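Side-chain contacts in chitinase (Paenibacillus sp. FPU-7, PDB 5GZT), which probably hydrolyses chitin and chitodextrins at internal beta-1,4 linkages between N-acetylglucosamine units: residues V21-K26 with T50-V55; A378-E383 with K426-A431. All blocks are in the same frame, centred on the assembly; numbering follows the deposited sequence.

Contact 1: V21-K26 with T50-V55; sequences VRIVAK and TGFEKV. With NA (sodium ion), chain C.
One residue, Phe52, does two unlike jobs here: its ring reaches the strand 21-27 while its backbone carbonyl binds a sodium ion. The far edge of the ring meets Ile23, whose methyl CG2 lies in the ring plane, 4.0 Å from Phe52 CZ. The two side chains cross at about a right angle. Ile23 O also sits at this edge, 3.9 Å from Phe52 CZ. Farther along the strand, Ala25 CB comes within 3.8 Å of Phe52 CE2; its single methyl suits a place where the ring and the Gly51 backbone both draw near. With CG anti to the carbonyl carbon (chi1 -57°) the ring reaches back toward the strand; the backbone turn directs Phe52 O to the metal. The sodium ion is held by Thr50 O at 2.3 Å and Phe52 O at 2.5 Å, and Glu44 and Ser72 complete the site. Between these ligands Gly51 has a positive phi of 69°, which suits glycine. Strands 2-5, 21-27 and 40-47 follow one another in one parallel sheet, 12-14, 34-36 and 55-57 in a second; the turn from 40-47 to 55-57 carries Phe52, which fills the interior with Leu42, Val31 and Val34, as in a parallel beta-helix.

Contact 2: A378-E383 with K426-A431; sequences AALTPE and KANFTA
A van der Waals contact between the methyl of Ala379 and the CB methylene of Asn428 brings the two segments together, with Ala379 CB 3.7 Å from Asn428 CB. Their CA atoms, 5.4 Å apart, are the nearest pair across the contact, and an alanine suits so close an approach because its side chain ends at the methyl. Leu380 adds a looser touch: its CD1 lies 3.9 Å from Asn428 ND2, the two side chains running side by side in the same direction. With CG anti to the backbone N (chi1 -167°), the branched Leu380 brings this methyl back alongside the amide although its CB points away from the helix.

The polar groups lie close without a hydrogen bond between the segments. Ala379 O stands almost straight above the amide plane, 3.2 Å from Asn428 CG, and Leu380 O is on the same side, 3.5 Å from Asn428 ND2. Neither is in line with an in-plane N-H, so neither accepts from ND2; the flat amide simply fits under both. Arg385 supplies a hydrogen bond to Ala379 O instead. Replacing Asn428 by an alanine would keep the CB contact but is likely to leave a gap beside Leu380 CD1, with no amide beneath the two carbonyl oxygens.

Thr381 is the N-cap of helix 382-398, so the contact packs the turn leading into that helix against helix 425-447, within a family 18 TIM-barrel domain. Trp408, just after strand 403-407, touches both Ala379 and Phe429.

In the fold
Contacts 1 and 2 belong to separate parts of one long chain and follow one another in sequence. Their centres are 42 Å apart and their nearest atoms about 27 Å apart, so neither touches the other. Contact 1 is about 72 Å from the centre of the chain, in the N-terminal parallel-strand region, and includes two of the four sodium-binding residues. Contact 2 is about 33 Å from that centre, in the first of two family 18 regions, and joins the turn before helix 382-398 to helix 425-447. Its neighbour Trp408 lies within the sequence DGIDLDWE, which matches the family 18 signature DGxDxDxE, so contact 2 is probably one residue shell from the catalytic segment.

Contact 1: V21-K26 with T50-V55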
# COMPACT_ATOMS: atom_id res chain seq x y z
N VAL B 21 62.97 -37.00 25.28
CA VAL B 21 62.20 -38.15 24.88
C VAL B 21 61.21 -37.71 23.83
O VAL B 21 60.49 -36.72 24.04
CB VAL B 21 61.32 -38.71 26.04
CG1 VAL B 21 60.45 -39.86 25.54
CG2 VAL B 21 62.20 -39.16 27.18
N ARG B 22 61.11 -38.48 22.75
CA ARG B 22 59.97 -38.33 21.83
C ARG B 22 58.83 -39.25 22.29
O ARG B 22 59.05 -40.41 22.58
CB ARG B 22 60.42 -38.60 20.39
CG ARG B 22 59.38 -38.39 19.32
CD ARG B 22 60.02 -38.48 17.94
NE ARG B 22 60.33 -39.89 17.64
CZ ARG B 22 59.55 -40.73 16.95
NH1 ARG B 22 58.38 -40.33 16.42
NH2 ARG B 22 59.94 -41.98 16.77
N ILE B 23 57.62 -38.70 22.42
CA ILE B 23 56.46 -39.47 22.81
C ILE B 23 55.47 -39.36 21.70
O ILE B 23 55.10 -38.27 21.32
CB ILE B 23 55.81 -38.97 24.15
CG1 ILE B 23 56.84 -39.04 25.27
CG2 ILE B 23 54.57 -39.80 24.49
CD1 ILE B 23 56.36 -38.51 26.62
N VAL B 24 55.01 -40.51 21.20
CA VAL B 24 54.16 -40.53 20.06
C VAL B 24 52.83 -41.14 20.45
O VAL B 24 52.79 -41.99 21.33
CB VAL B 24 54.80 -41.30 18.88
CG1 VAL B 24 54.02 -41.01 17.61
CG2 VAL B 24 56.24 -40.90 18.71
N ALA B 25 51.76 -40.70 19.79
CA ALA B 25 50.44 -41.20 19.99
C ALA B 25 49.90 -41.61 18.61
O ALA B 25 49.77 -40.72 17.68
CB ALA B 25 49.56 -40.12 20.62
N LYS B 26 49.57 -42.92 18.49
CA LYS B 26 49.16 -43.54 17.22
C LYS B 26 47.75 -44.15 17.21
O LYS B 26 47.32 -44.83 18.14
CB LYS B 26 50.21 -44.57 16.78
CG LYS B 26 50.41 -44.65 15.27
CD LYS B 26 50.94 -46.01 14.80
CE LYS B 26 49.84 -47.07 14.78
NZ LYS B 26 50.30 -48.37 14.22
N THR B 50 41.82 -39.07 19.93
CA THR B 50 42.02 -37.67 20.28
C THR B 50 43.46 -37.40 20.76
O THR B 50 43.92 -36.30 20.66
CB THR B 50 41.02 -37.18 21.34
OG1 THR B 50 41.31 -37.84 22.58
CG2 THR B 50 39.55 -37.41 20.90
N GLY B 51 44.14 -38.41 21.27
CA GLY B 51 45.56 -38.32 21.60
C GLY B 51 45.87 -37.41 22.79
O GLY B 51 45.34 -37.64 23.89
N PHE B 52 46.74 -36.40 22.56
CA PHE B 52 47.07 -35.42 23.59
C PHE B 52 46.02 -34.34 23.64
O PHE B 52 45.35 -34.06 22.64
CB PHE B 52 48.40 -34.75 23.38
CG PHE B 52 49.53 -35.68 23.29
CD1 PHE B 52 50.11 -36.19 24.43
CD2 PHE B 52 50.04 -36.03 22.04
CE1 PHE B 52 51.20 -37.05 24.35
CE2 PHE B 52 51.13 -36.90 21.93
CZ PHE B 52 51.73 -37.40 23.09
N GLU B 53 45.88 -33.72 24.82
CA GLU B 53 45.00 -32.54 24.92
C GLU B 53 45.65 -31.37 25.65
O GLU B 53 46.13 -30.44 25.00
CB GLU B 53 43.62 -32.95 25.47
CG GLU B 53 42.79 -33.65 24.39
CD GLU B 53 41.39 -33.95 24.80
OE1 GLU B 53 41.23 -34.56 25.86
OE2 GLU B 53 40.47 -33.61 24.05
N LYS B 54 45.67 -31.42 26.97
CA LYS B 54 46.25 -30.38 27.77
C LYS B 54 47.76 -30.66 28.01
O LYS B 54 48.20 -31.81 28.27
CB LYS B 54 45.46 -30.19 29.09
CG LYS B 54 46.00 -29.08 30.03
CD LYS B 54 45.04 -28.65 31.16
CE LYS B 54 45.77 -28.06 32.39
NZ LYS B 54 46.40 -26.72 32.21
N VAL B 55 48.54 -29.59 27.91
CA VAL B 55 49.95 -29.64 28.14
C VAL B 55 50.34 -28.43 28.97
O VAL B 55 49.88 -27.31 28.66
CB VAL B 55 50.72 -29.58 26.79
CG1 VAL B 55 52.21 -29.67 27.02
CG2 VAL B 55 50.25 -30.66 25.83
NA NA C . 45.03 -34.29 20.21

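Contact 2: A378-E383 with K426-A431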
# COMPACT_ATOMS: atom_id res chain seq x y z
N ALA B 378 5.50 -25.24 12.68
CA ALA B 378 5.95 -25.16 11.29
C ALA B 378 7.43 -24.79 11.16
O ALA B 378 8.09 -25.20 10.22
CB ALA B 378 5.11 -24.20 10.50
N ALA B 379 7.90 -23.99 12.11
CA ALA B 379 9.24 -23.43 12.06
C ALA B 379 10.23 -24.30 12.81
O ALA B 379 11.41 -23.97 12.83
CB ALA B 379 9.26 -22.01 12.64
N LEU B 380 9.75 -25.40 13.42
CA LEU B 380 10.49 -26.09 14.48
C LEU B 380 11.82 -26.74 14.05
O LEU B 380 12.79 -26.71 14.83
CB LEU B 380 9.63 -27.19 15.12
CG LEU B 380 10.17 -27.77 16.43
CD1 LEU B 380 10.50 -26.66 17.42
CD2 LEU B 380 9.16 -28.75 17.02
N THR B 381 11.81 -27.32 12.84
CA THR B 381 12.91 -28.11 12.32
C THR B 381 13.10 -27.85 10.84
O THR B 381 12.18 -27.31 10.18
CB THR B 381 12.63 -29.65 12.44
OG1 THR B 381 11.58 -30.03 11.53
CG2 THR B 381 12.28 -30.05 13.86
N PRO B 382 14.27 -28.30 10.28
CA PRO B 382 14.47 -28.13 8.81
C PRO B 382 13.43 -28.81 7.90
O PRO B 382 13.11 -28.29 6.81
CB PRO B 382 15.92 -28.64 8.57
CG PRO B 382 16.58 -28.61 9.92
CD PRO B 382 15.49 -28.80 10.95
N GLU B 383 12.86 -29.93 8.35
CA GLU B 383 11.85 -30.64 7.53
C GLU B 383 10.48 -29.99 7.72
O GLU B 383 9.73 -29.93 6.76
CB GLU B 383 11.77 -32.19 7.74
CG GLU B 383 11.92 -32.74 9.17
CD GLU B 383 13.36 -32.69 9.72
OE1 GLU B 383 14.32 -32.51 8.92
OE2 GLU B 383 13.54 -32.80 10.95
N LYS B 426 12.35 -17.64 17.98
CA LYS B 426 13.27 -16.57 17.63
C LYS B 426 14.26 -16.89 16.48
O LYS B 426 14.17 -16.28 15.42
CB LYS B 426 13.92 -16.07 18.90
CG LYS B 426 14.85 -14.88 18.68
CD LYS B 426 15.24 -14.19 19.99
CE LYS B 426 15.94 -12.91 19.60
NZ LYS B 426 16.34 -12.09 20.75
N ALA B 427 15.14 -17.90 16.61
CA ALA B 427 16.00 -18.33 15.46
C ALA B 427 15.20 -19.05 14.37
O ALA B 427 15.49 -18.97 13.16
CB ALA B 427 17.16 -19.25 15.96
N ASN B 428 14.15 -19.75 14.78
CA ASN B 428 13.37 -20.51 13.81
C ASN B 428 12.70 -19.61 12.79
O ASN B 428 12.63 -19.95 11.56
CB ASN B 428 12.35 -21.43 14.55
CG ASN B 428 13.04 -22.66 15.25
OD1 ASN B 428 14.24 -22.87 15.06
ND2 ASN B 428 12.30 -23.43 16.04
N PHE B 429 12.19 -18.45 13.28
CA PHE B 429 11.54 -17.46 12.37
C PHE B 429 12.59 -17.03 11.34
O PHE B 429 12.36 -16.95 10.09
CB PHE B 429 10.99 -16.29 13.27
CG PHE B 429 10.17 -15.23 12.53
CD1 PHE B 429 9.23 -15.58 11.54
CD2 PHE B 429 10.29 -13.89 12.90
CE1 PHE B 429 8.45 -14.59 10.92
CE2 PHE B 429 9.51 -12.92 12.28
CZ PHE B 429 8.62 -13.27 11.27
N THR B 430 13.80 -16.79 11.81
CA THR B 430 14.89 -16.38 10.87
C THR B 430 15.13 -17.39 9.75
O THR B 430 15.20 -17.08 8.53
CB THR B 430 16.19 -16.12 11.67
OG1 THR B 430 15.97 -15.04 12.59
CG2 THR B 430 17.35 -15.78 10.71
N ALA B 431 15.24 -18.64 10.18
CA ALA B 431 15.47 -19.78 9.24
C ALA B 431 14.31 -19.95 8.27
O ALA B 431 14.49 -20.10 7.05
CB ALA B 431 15.68 -21.05 10.06